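Local coordinates for protein-arginine-phosphatase (Bacillus subtilis subsp. subtilis, PDB 4KK3) that removes phosphate from phosphorylated arginine residues of many proteins, counteracting the arginine kinase McsB and restoring DNA binding by the CtsR repressor, at residues Asp2-Cys7 / Arg35-Phe40; Arg13-Glu18 / Leu62-Ser67; Glu72-Ala77 / Asp100-Leu105. All coordinates share one frame; numbering follows the deposited sequence.

Starting near the N terminus, contact 1 (Asp2-Cys7 with Arg35-Phe40) closes a beta-alpha-beta loop of 27 residues by setting strand 33-38 beside strand 2-7. Contact 2 (Arg13-Glu18 with Leu62-Ser67) begins inside that loop and ends beyond it, so the two cross; it ties the start of helix 13-28 to the loop before helix 71-76. Their centres lie about 9 Å apart, and Glu18 OE1 meets Ser36 OG at 2.6 Å. Contact 3 (Glu72-Ala77 with Asp100-Leu105) follows in series, closing a loop of 22 residues between its segments and tying helix 71-76 to edge strand 102-104. It reaches the same parallel sheet as contact 1, touching it where Ala77 CB packs 3.8 Å from Ile4 CG2.

Contact 1: Asp2-Cys7 / Arg35-Phe40; sequences DIIFVC and RSAGVF
Arg35 pairs with Ile4 and Ala37 with Val6, joining strands 2-7 and 33-38, the parallel strands of a beta-alpha-beta crossover whose helix is 13-28. The short axes approach to 4.4 Å and diverge by 31°, as expected for twisted neighbours in a parallel sheet. Arg35 uses its backbone both ways: Arg35 N donates to Ile3 O at 2.9 Å, and Arg35 O receives Phe5 N at 3.0 Å, that donor being tilted 27° from the carbonyl plane. Ala37 repeats the pattern two residues on. Its N reaches Phe5 O at 3.0 Å, while Cys7 N meets Ala37 O at a slightly longer 3.2 Å. A fifth bond, from Val39 N to Cys7 O, extends the pairing past the end of strand 33-38.

Ile4 CG1 stands anti to its backbone N (chi1 -177°), which carries CD1 over to Ala37 CB at 3.8 Å on the face that Val6 and Arg35 share. The other face holds Phe5, Ser36 and Cys7 and packs against helix 13-28 through Ser14 and Ala17; there Ser36 OG is hydrogen-bonded to Glu18 and Asn10. The bonds at Cys7 N and O probably steady this catalytic nucleophile, whose side chain lies about 3 Å, nearest atoms, from a bound phosphate. On the Ile4 face, Val6 and Val39 cross at about a right angle, their CG1 atoms 3.8 Å apart.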
loop_
_atom_site.group_PDB
_atom_site.type_symbol
_atom_site.label_atom_id
_atom_site.label_comp_id
_atom_site.label_asym_id
_atom_site.label_seq_id
_atom_site.Cartn_x
_atom_site.Cartn_y
_atom_site.Cartn_z
ATOM N N ASP A 2 0.494 -11.923 5.823
ATOM C CA ASP A 2 0.552 -11.420 4.454
ATOM C C ASP A 2 -0.247 -10.134 4.317
ATOM O O ASP A 2 -1.458 -10.124 4.519
ATOM C CB ASP A 2 0.004 -12.454 3.466
ATOM C CG ASP A 2 1.028 -13.505 3.093
ATOM O OD1 ASP A 2 1.936 -13.767 3.909
ATOM O OD2 ASP A 2 0.924 -14.070 1.983
ATOM N N ILE A 3 0.439 -9.055 3.955
ATOM C CA ILE A 3 -0.196 -7.760 3.835
ATOM C C ILE A 3 -0.144 -7.328 2.382
ATOM O O ILE A 3 0.895 -7.455 1.731
ATOM C CB ILE A 3 0.524 -6.710 4.684
ATOM C CG1 ILE A 3 0.665 -7.198 6.123
ATOM C CG2 ILE A 3 -0.223 -5.380 4.642
ATOM C CD1 ILE A 3 -0.603 -7.176 6.876
ATOM N N ILE A 4 -1.266 -6.846 1.859
ATOM C CA ILE A 4 -1.263 -6.257 0.523
ATOM C C ILE A 4 -1.789 -4.814 0.508
ATOM O O ILE A 4 -2.840 -4.516 1.057
ATOM C CB ILE A 4 -1.992 -7.144 -0.518
ATOM C CG1 ILE A 4 -1.902 -6.532 -1.915
ATOM C CG2 ILE A 4 -3.438 -7.349 -0.151
ATOM C CD1 ILE A 4 -2.182 -7.521 -3.018
ATOM N N PHE A 5 -1.025 -3.917 -0.110
ATOM C CA PHE A 5 -1.435 -2.524 -0.285
ATOM C C PHE A 5 -2.070 -2.381 -1.658
ATOM O O PHE A 5 -1.550 -2.905 -2.625
ATOM C CB PHE A 5 -0.207 -1.602 -0.187
ATOM C CG PHE A 5 0.413 -1.588 1.176
ATOM C CD1 PHE A 5 -0.233 -0.965 2.232
ATOM C CD2 PHE A 5 1.641 -2.198 1.400
ATOM C CE1 PHE A 5 0.320 -0.953 3.492
ATOM C CE2 PHE A 5 2.214 -2.199 2.665
ATOM C CZ PHE A 5 1.567 -1.564 3.712
ATOM N N VAL A 6 -3.202 -1.687 -1.747
ATOM C CA VAL A 6 -3.918 -1.582 -3.019
ATOM C C VAL A 6 -4.208 -0.128 -3.402
ATOM O O VAL A 6 -4.675 0.659 -2.569
ATOM C CB VAL A 6 -5.277 -2.333 -2.946
ATOM C CG1 VAL A 6 -6.064 -2.100 -4.239
ATOM C CG2 VAL A 6 -5.058 -3.813 -2.720
ATOM N N CYS A 7 -3.933 0.232 -4.657
ATOM C CA CYS A 7 -4.327 1.547 -5.170
ATOM C C CYS A 7 -4.991 1.376 -6.531
ATOM O O CYS A 7 -5.526 0.313 -6.827
ATOM C CB CYS A 7 -3.135 2.524 -5.236
ATOM S SG CYS A 7 -1.740 1.978 -6.263
ATOM N N ARG A 35 3.083 -7.127 -0.167
ATOM C CA ARG A 35 2.899 -7.004 -1.606
ATOM C C ARG A 35 2.046 -5.777 -1.914
ATOM O O ARG A 35 1.540 -5.118 -1.009
ATOM C CB ARG A 35 2.168 -8.231 -2.151
ATOM C CG ARG A 35 2.950 -9.526 -2.133
ATOM C CD ARG A 35 2.241 -10.556 -3.001
ATOM N NE ARG A 35 1.563 -9.908 -4.121
ATOM C CZ ARG A 35 2.162 -9.538 -5.251
ATOM N NH1 ARG A 35 3.462 -9.754 -5.421
ATOM N NH2 ARG A 35 1.462 -8.946 -6.210
ATOM N N SER A 36 1.901 -5.475 -3.202
ATOM C CA SER A 36 0.983 -4.433 -3.641
ATOM C C SER A 36 0.313 -4.845 -4.947
ATOM O O SER A 36 0.840 -5.670 -5.698
ATOM C CB SER A 36 1.698 -3.095 -3.825
ATOM O OG SER A 36 2.656 -3.201 -4.857
ATOM N N ALA A 37 -0.861 -4.281 -5.198
ATOM C CA ALA A 37 -1.568 -4.503 -6.464
ATOM C C ALA A 37 -2.532 -3.345 -6.758
ATOM O O ALA A 37 -2.719 -2.467 -5.924
ATOM C CB ALA A 37 -2.320 -5.840 -6.429
ATOM N N GLY A 38 -3.106 -3.315 -7.954
ATOM C CA GLY A 38 -3.966 -2.205 -8.326
ATOM C C GLY A 38 -5.309 -2.696 -8.844
ATOM O O GLY A 38 -5.382 -3.738 -9.499
ATOM N N VAL A 39 -6.365 -1.958 -8.548
ATOM C CA VAL A 39 -7.686 -2.352 -9.046
ATOM C C VAL A 39 -7.859 -2.112 -10.547
ATOM O O VAL A 39 -8.678 -2.770 -11.191
ATOM C CB VAL A 39 -8.832 -1.690 -8.251
ATOM C CG1 VAL A 39 -8.791 -2.155 -6.830
ATOM C CG2 VAL A 39 -8.728 -0.179 -8.293
ATOM N N PHE A 40 -7.099 -1.173 -11.104
ATOM C CA PHE A 40 -7.132 -0.950 -12.552
ATOM C C PHE A 40 -5.713 -0.890 -13.095
ATOM O O PHE A 40 -5.337 0.047 -13.794
ATOM C CB PHE A 40 -7.917 0.323 -12.910
ATOM C CG PHE A 40 -9.384 0.230 -12.594
ATOM C CD1 PHE A 40 -10.167 -0.745 -13.186
ATOM C CD2 PHE A 40 -9.978 1.109 -11.702
ATOM C CE1 PHE A 40 -11.518 -0.849 -12.888
ATOM C CE2 PHE A 40 -11.325 1.009 -11.393
ATOM C CZ PHE A 40 -12.097 0.030 -11.987
#

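Contact 2: Arg13-Glu18 / Leu62-Ser67. With PO4 (phosphate ion), chain B.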
loop_
_atom_site.group_PDB
_atom_site.type_symbol
_atom_site.label_atom_id
_atom_site.label_comp_id
_atom_site.label_asym_id
_atom_site.label_seq_id
_atom_site.Cartn_x
_atom_site.Cartn_y
_atom_site.Cartn_z
ATOM N N ARG A 13 1.077 4.998 -5.303
ATOM C CA ARG A 13 0.827 4.895 -3.862
ATOM C C ARG A 13 1.140 3.524 -3.278
ATOM O O ARG A 13 1.907 3.415 -2.318
ATOM C CB ARG A 13 -0.634 5.234 -3.547
ATOM C CG ARG A 13 -0.928 6.712 -3.408
ATOM C CD ARG A 13 -2.452 6.967 -3.524
ATOM N NE ARG A 13 -2.982 6.421 -4.766
ATOM C CZ ARG A 13 -4.268 6.474 -5.106
ATOM N NH1 ARG A 13 -5.128 7.061 -4.291
ATOM N NH2 ARG A 13 -4.675 5.953 -6.254
ATOM N N SER A 14 0.521 2.478 -3.820
ATOM C CA SER A 14 0.763 1.155 -3.258
ATOM C C SER A 14 2.200 0.629 -3.429
ATOM O O SER A 14 2.699 -0.003 -2.501
ATOM C CB SER A 14 -0.331 0.111 -3.588
ATOM O OG SER A 14 -0.389 -0.258 -4.952
ATOM N N PRO A 15 2.874 0.908 -4.579
ATOM C CA PRO A 15 4.295 0.532 -4.636
ATOM C C PRO A 15 5.151 1.339 -3.668
ATOM O O PRO A 15 6.096 0.778 -3.113
ATOM C CB PRO A 15 4.701 0.852 -6.087
ATOM C CG PRO A 15 3.419 0.870 -6.852
ATOM C CD PRO A 15 2.396 1.399 -5.888
HETATM N N MSE A 16 4.862 2.627 -3.485
HETATM C CA MSE A 16 5.581 3.398 -2.468
HETATM C C MSE A 16 5.323 2.827 -1.086
HETATM O O MSE A 16 6.231 2.672 -0.296
HETATM C CB MSE A 16 5.216 4.889 -2.503
HETATM C CG MSE A 16 5.997 5.670 -3.580
HETATM SE SE MSE A 16 5.828 7.622 -3.399
HETATM C CE MSE A 16 4.017 7.732 -3.976
ATOM N N ALA A 17 4.074 2.498 -0.790
ATOM C CA ALA A 17 3.767 1.938 0.529
ATOM C C ALA A 17 4.491 0.613 0.798
ATOM O O ALA A 17 5.031 0.390 1.887
ATOM C CB ALA A 17 2.259 1.754 0.686
ATOM N N GLU A 18 4.477 -0.270 -0.192
ATOM C CA GLU A 18 5.160 -1.558 -0.112
ATOM C C GLU A 18 6.662 -1.383 0.177
ATOM O O GLU A 18 7.222 -2.030 1.055
ATOM C CB GLU A 18 4.965 -2.314 -1.434
ATOM C CG GLU A 18 5.784 -3.601 -1.557
ATOM C CD GLU A 18 5.607 -4.314 -2.896
ATOM O OE1 GLU A 18 4.951 -3.764 -3.807
ATOM O OE2 GLU A 18 6.144 -5.430 -3.045
ATOM N N LEU A 62 12.891 1.715 -5.523
ATOM C CA LEU A 62 11.540 1.317 -5.891
ATOM C C LEU A 62 11.575 0.699 -7.281
ATOM O O LEU A 62 11.300 1.362 -8.288
ATOM C CB LEU A 62 10.603 2.518 -5.830
ATOM C CG LEU A 62 9.137 2.269 -6.169
ATOM C CD1 LEU A 62 8.590 1.117 -5.320
ATOM C CD2 LEU A 62 8.345 3.558 -5.956
ATOM N N ASN A 63 11.979 -0.570 -7.322
ATOM C CA ASN A 63 12.095 -1.316 -8.568
ATOM C C ASN A 63 10.878 -2.205 -8.668
ATOM O O ASN A 63 10.838 -3.303 -8.107
ATOM C CB ASN A 63 13.367 -2.170 -8.582
ATOM C CG ASN A 63 13.624 -2.822 -9.935
ATOM O OD1 ASN A 63 12.789 -2.773 -10.833
ATOM N ND2 ASN A 63 14.783 -3.451 -10.079
ATOM N N HIS A 64 9.888 -1.719 -9.394
ATOM C CA HIS A 64 8.561 -2.267 -9.256
ATOM C C HIS A 64 7.908 -2.532 -10.589
ATOM O O HIS A 64 8.023 -1.738 -11.521
ATOM C CB HIS A 64 7.706 -1.280 -8.471
ATOM C CG HIS A 64 6.261 -1.655 -8.422
ATOM N ND1 HIS A 64 5.786 -2.652 -7.604
ATOM C CD2 HIS A 64 5.195 -1.183 -9.106
ATOM C CE1 HIS A 64 4.481 -2.774 -7.776
ATOM N NE2 HIS A 64 4.099 -1.892 -8.681
ATOM N N VAL A 65 7.195 -3.647 -10.664
ATOM C CA VAL A 65 6.405 -3.955 -11.839
ATOM C C VAL A 65 4.943 -4.079 -11.414
ATOM O O VAL A 65 4.637 -4.790 -10.465
ATOM C CB VAL A 65 6.873 -5.260 -12.491
ATOM C CG1 VAL A 65 5.884 -5.720 -13.515
ATOM C CG2 VAL A 65 8.234 -5.063 -13.132
ATOM N N SER A 66 4.066 -3.364 -12.111
ATOM C CA SER A 66 2.640 -3.322 -11.765
ATOM C C SER A 66 1.959 -4.693 -11.826
ATOM O O SER A 66 2.274 -5.530 -12.674
ATOM C CB SER A 66 1.904 -2.338 -12.679
ATOM O OG SER A 66 2.415 -1.024 -12.545
ATOM N N SER A 67 1.011 -4.910 -10.922
ATOM C CA SER A 67 0.272 -6.166 -10.874
ATOM C C SER A 67 -1.208 -5.888 -10.625
ATOM O O SER A 67 -1.547 -5.075 -9.770
ATOM C CB SER A 67 0.833 -7.062 -9.767
ATOM O OG SER A 67 0.030 -8.215 -9.581
HETATM P P PO4 B . -1.623 5.106 -8.247
HETATM O O1 PO4 B . -1.253 5.508 -6.851
HETATM O O2 PO4 B . -1.530 6.330 -9.147
HETATM O O3 PO4 B . -3.096 4.663 -8.246
HETATM O O4 PO4 B . -0.792 4.007 -8.832
#
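Pro15 lays its pyrrolidine ring over one face of the His64 imidazole. The CB atom of Pro15 sits 3.7 Å from the centroid of the His64 ring and only 9° off the ring normal, a CH-pi contact, and Pro15 CG leans toward the nitrogen side, 3.4 Å from His64 NE2. His64 CG is anti to the backbone N (chi1 172°), which extends the ring from its loop toward the helix. Its rotation is further fixed by a hydrogen bond between NE2 and the backbone O of Asn10. Glu18 OE1 comes within 4.0 Å of His64 ND1, but obliquely and without a bond, the carboxylate and ring planes standing 85° apart; this carboxylate is engaged by Ser36 and Lys22.

Leu62 divides its two methyls: CD1 lies 3.3 Å from Pro15 O, and CD2 rests 4.0 Å from CG of Met16, a selenomethionine here. Both touches bring the loop against the first turn of helix 13-28.

At that helix start, Arg13 grips the phosphate from backbone and side chain alike. Arg13 N reaches PO4 O1 at 2.8 Å, Arg13 NE shares the same oxygen, and Arg13 NH2 takes PO4 O3 at 2.9 Å, the phosphorus lying in the guanidinium plane at its edge. Gly9, Thr11 and Cys12 add backbone N-H donors, as in the phosphate-binding P-loop of this family. Because His64 and Ser66 both bond to the carbonyl of Asn10, a substrate-binding residue, the 62-67 loop is placed as a second shell that probably steadies the P-loop around the phosphate.

Contact 3: Glu72-Ala77 / Asp100-Leu105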
loop_
_atom_site.group_PDB
_atom_site.type_symbol
_atom_site.label_atom_id
_atom_site.label_comp_id
_atom_site.label_asym_id
_atom_site.label_seq_id
_atom_site.Cartn_x
_atom_site.Cartn_y
_atom_site.Cartn_z
ATOM N N GLU A 72 -7.021 -14.728 -6.278
ATOM C CA GLU A 72 -6.007 -15.488 -5.550
ATOM C C GLU A 72 -5.291 -14.648 -4.492
ATOM O O GLU A 72 -5.092 -15.101 -3.362
ATOM C CB GLU A 72 -4.976 -16.073 -6.514
ATOM C CG GLU A 72 -3.980 -17.007 -5.852
ATOM C CD GLU A 72 -2.690 -17.132 -6.639
ATOM O OE1 GLU A 72 -1.878 -16.181 -6.598
ATOM O OE2 GLU A 72 -2.490 -18.176 -7.295
ATOM N N LEU A 73 -4.895 -13.434 -4.866
ATOM C CA LEU A 73 -4.265 -12.511 -3.924
ATOM C C LEU A 73 -5.216 -12.132 -2.791
ATOM O O LEU A 73 -4.810 -12.043 -1.628
ATOM C CB LEU A 73 -3.787 -11.248 -4.641
ATOM C CG LEU A 73 -2.661 -11.390 -5.665
ATOM C CD1 LEU A 73 -2.421 -10.057 -6.367
ATOM C CD2 LEU A 73 -1.388 -11.885 -4.999
HETATM N N MSE A 74 -6.479 -11.901 -3.138
HETATM C CA MSE A 74 -7.487 -11.517 -2.156
HETATM C C MSE A 74 -7.754 -12.637 -1.155
HETATM O O MSE A 74 -7.950 -12.383 0.031
HETATM C CB MSE A 74 -8.789 -11.086 -2.845
HETATM C CG MSE A 74 -8.722 -9.715 -3.516
HETATM SE SE MSE A 74 -8.424 -8.277 -2.226
HETATM C CE MSE A 74 -9.909 -8.692 -1.034
ATOM N N GLU A 75 -7.755 -13.876 -1.634
ATOM C CA GLU A 75 -7.990 -15.022 -0.759
ATOM C C GLU A 75 -6.827 -15.219 0.213
ATOM O O GLU A 75 -7.039 -15.477 1.398
ATOM C CB GLU A 75 -8.218 -16.297 -1.584
ATOM C CG GLU A 75 -8.550 -17.550 -0.764
ATOM C CD GLU A 75 -7.322 -18.212 -0.143
ATOM O OE1 GLU A 75 -6.240 -18.187 -0.768
ATOM O OE2 GLU A 75 -7.441 -18.750 0.980
ATOM N N SER A 76 -5.602 -15.105 -0.296
ATOM C CA SER A 76 -4.410 -15.429 0.489
ATOM C C SER A 76 -3.973 -14.345 1.472
ATOM O O SER A 76 -3.260 -14.631 2.435
ATOM C CB SER A 76 -3.238 -15.770 -0.434
ATOM O OG SER A 76 -2.038 -15.893 0.310
ATOM N N ALA A 77 -4.379 -13.105 1.221
ATOM C CA ALA A 77 -4.002 -11.998 2.097
ATOM C C ALA A 77 -4.625 -12.127 3.481
ATOM O O ALA A 77 -5.774 -12.550 3.617
ATOM C CB ALA A 77 -4.395 -10.658 1.465
ATOM N N ASP A 100 -14.100 -8.369 5.507
ATOM C CA ASP A 100 -13.553 -8.416 6.852
ATOM C C ASP A 100 -12.061 -8.241 6.889
ATOM O O ASP A 100 -11.508 -8.023 7.960
ATOM C CB ASP A 100 -13.903 -9.716 7.535
ATOM C CG ASP A 100 -15.314 -9.709 8.052
ATOM O OD1 ASP A 100 -15.633 -8.809 8.867
ATOM O OD2 ASP A 100 -16.081 -10.567 7.605
ATOM N N LYS A 101 -11.418 -8.332 5.733
ATOM C CA LYS A 101 -9.961 -8.143 5.682
ATOM C C LYS A 101 -9.539 -6.863 4.964
ATOM O O LYS A 101 -8.349 -6.574 4.871
ATOM C CB LYS A 101 -9.272 -9.354 5.040
ATOM C CG LYS A 101 -9.438 -9.436 3.536
ATOM C CD LYS A 101 -8.619 -10.568 2.934
ATOM C CE LYS A 101 -9.093 -11.928 3.405
ATOM N NZ LYS A 101 -8.339 -13.039 2.725
ATOM N N VAL A 102 -10.503 -6.091 4.471
ATOM C CA VAL A 102 -10.194 -4.904 3.667
ATOM C C VAL A 102 -10.526 -3.615 4.417
ATOM O O VAL A 102 -11.676 -3.401 4.844
ATOM C CB VAL A 102 -10.993 -4.919 2.357
ATOM C CG1 VAL A 102 -10.716 -3.664 1.536
ATOM C CG2 VAL A 102 -10.700 -6.184 1.557
ATOM N N PHE A 103 -9.524 -2.754 4.560
ATOM C CA PHE A 103 -9.669 -1.490 5.268
ATOM C C PHE A 103 -8.865 -0.446 4.531
ATOM O O PHE A 103 -7.884 -0.789 3.881
ATOM C CB PHE A 103 -9.128 -1.630 6.699
ATOM C CG PHE A 103 -9.822 -2.696 7.503
ATOM C CD1 PHE A 103 -11.011 -2.417 8.163
ATOM C CD2 PHE A 103 -9.296 -3.978 7.587
ATOM C CE1 PHE A 103 -11.673 -3.395 8.896
ATOM C CE2 PHE A 103 -9.949 -4.959 8.329
ATOM C CZ PHE A 103 -11.141 -4.667 8.979
ATOM N N THR A 104 -9.232 0.829 4.633
ATOM C CA THR A 104 -8.282 1.836 4.160
ATOM C C THR A 104 -7.108 1.907 5.114
ATOM O O THR A 104 -7.227 1.555 6.290
ATOM C CB THR A 104 -8.869 3.241 4.008
ATOM O OG1 THR A 104 -9.189 3.768 5.298
ATOM C CG2 THR A 104 -10.114 3.213 3.107
ATOM N N LEU A 105 -5.963 2.350 4.595
ATOM C CA LEU A 105 -4.777 2.493 5.421
ATOM C C LEU A 105 -5.042 3.454 6.584
ATOM O O LEU A 105 -4.693 3.165 7.736
ATOM C CB LEU A 105 -3.599 2.946 4.555
ATOM C CG LEU A 105 -2.277 3.180 5.279
ATOM C CD1 LEU A 105 -1.809 1.953 6.040
ATOM C CD2 LEU A 105 -1.234 3.583 4.250
#
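The C-terminal end of helix 71-76 is tied to the edge of the parallel sheet by Lys101, just ahead of Val102 on strand 102-104. Lys101 NZ donates to two backbone carbonyls, lying 2.8 Å from Met74 O and 2.8 Å from Ala77 O. It lies in the plane of each carbonyl, with a C=O...NZ angle of 154° at Met74 and nearly the same at Ala77. Glu75 O is also near NZ, at 3.1 Å, but at too poor an angle to count as a bond. With CG between the backbone N and the carbonyl carbon (chi1 75°), the chain leaves toward the helix; a second bend, at chi3 (65°), turns the ammonium to the helix end, and Lys101 CD comes within 4.5 Å of Ala77 CB on the way.

Alongside, Met74, a selenomethionine, folds at chi2 and chi3 and brings CE to 3.7 Å from Val102 CG2, the two side chains crossing at about a right angle. Val80 of the adjoining strand and Ile91 of helix 85-94 also pack on Met74.

An alanine in place of Lys101 would probably leave the carbonyls of Met74 and Ala77 without their shared donor and the helix end less firmly held to the strand. Ala77 is the first residue to leave helical torsions, so one ammonium spans the transition, and its positive charge is likely to be stabilised by the partial negative charge at this helix end.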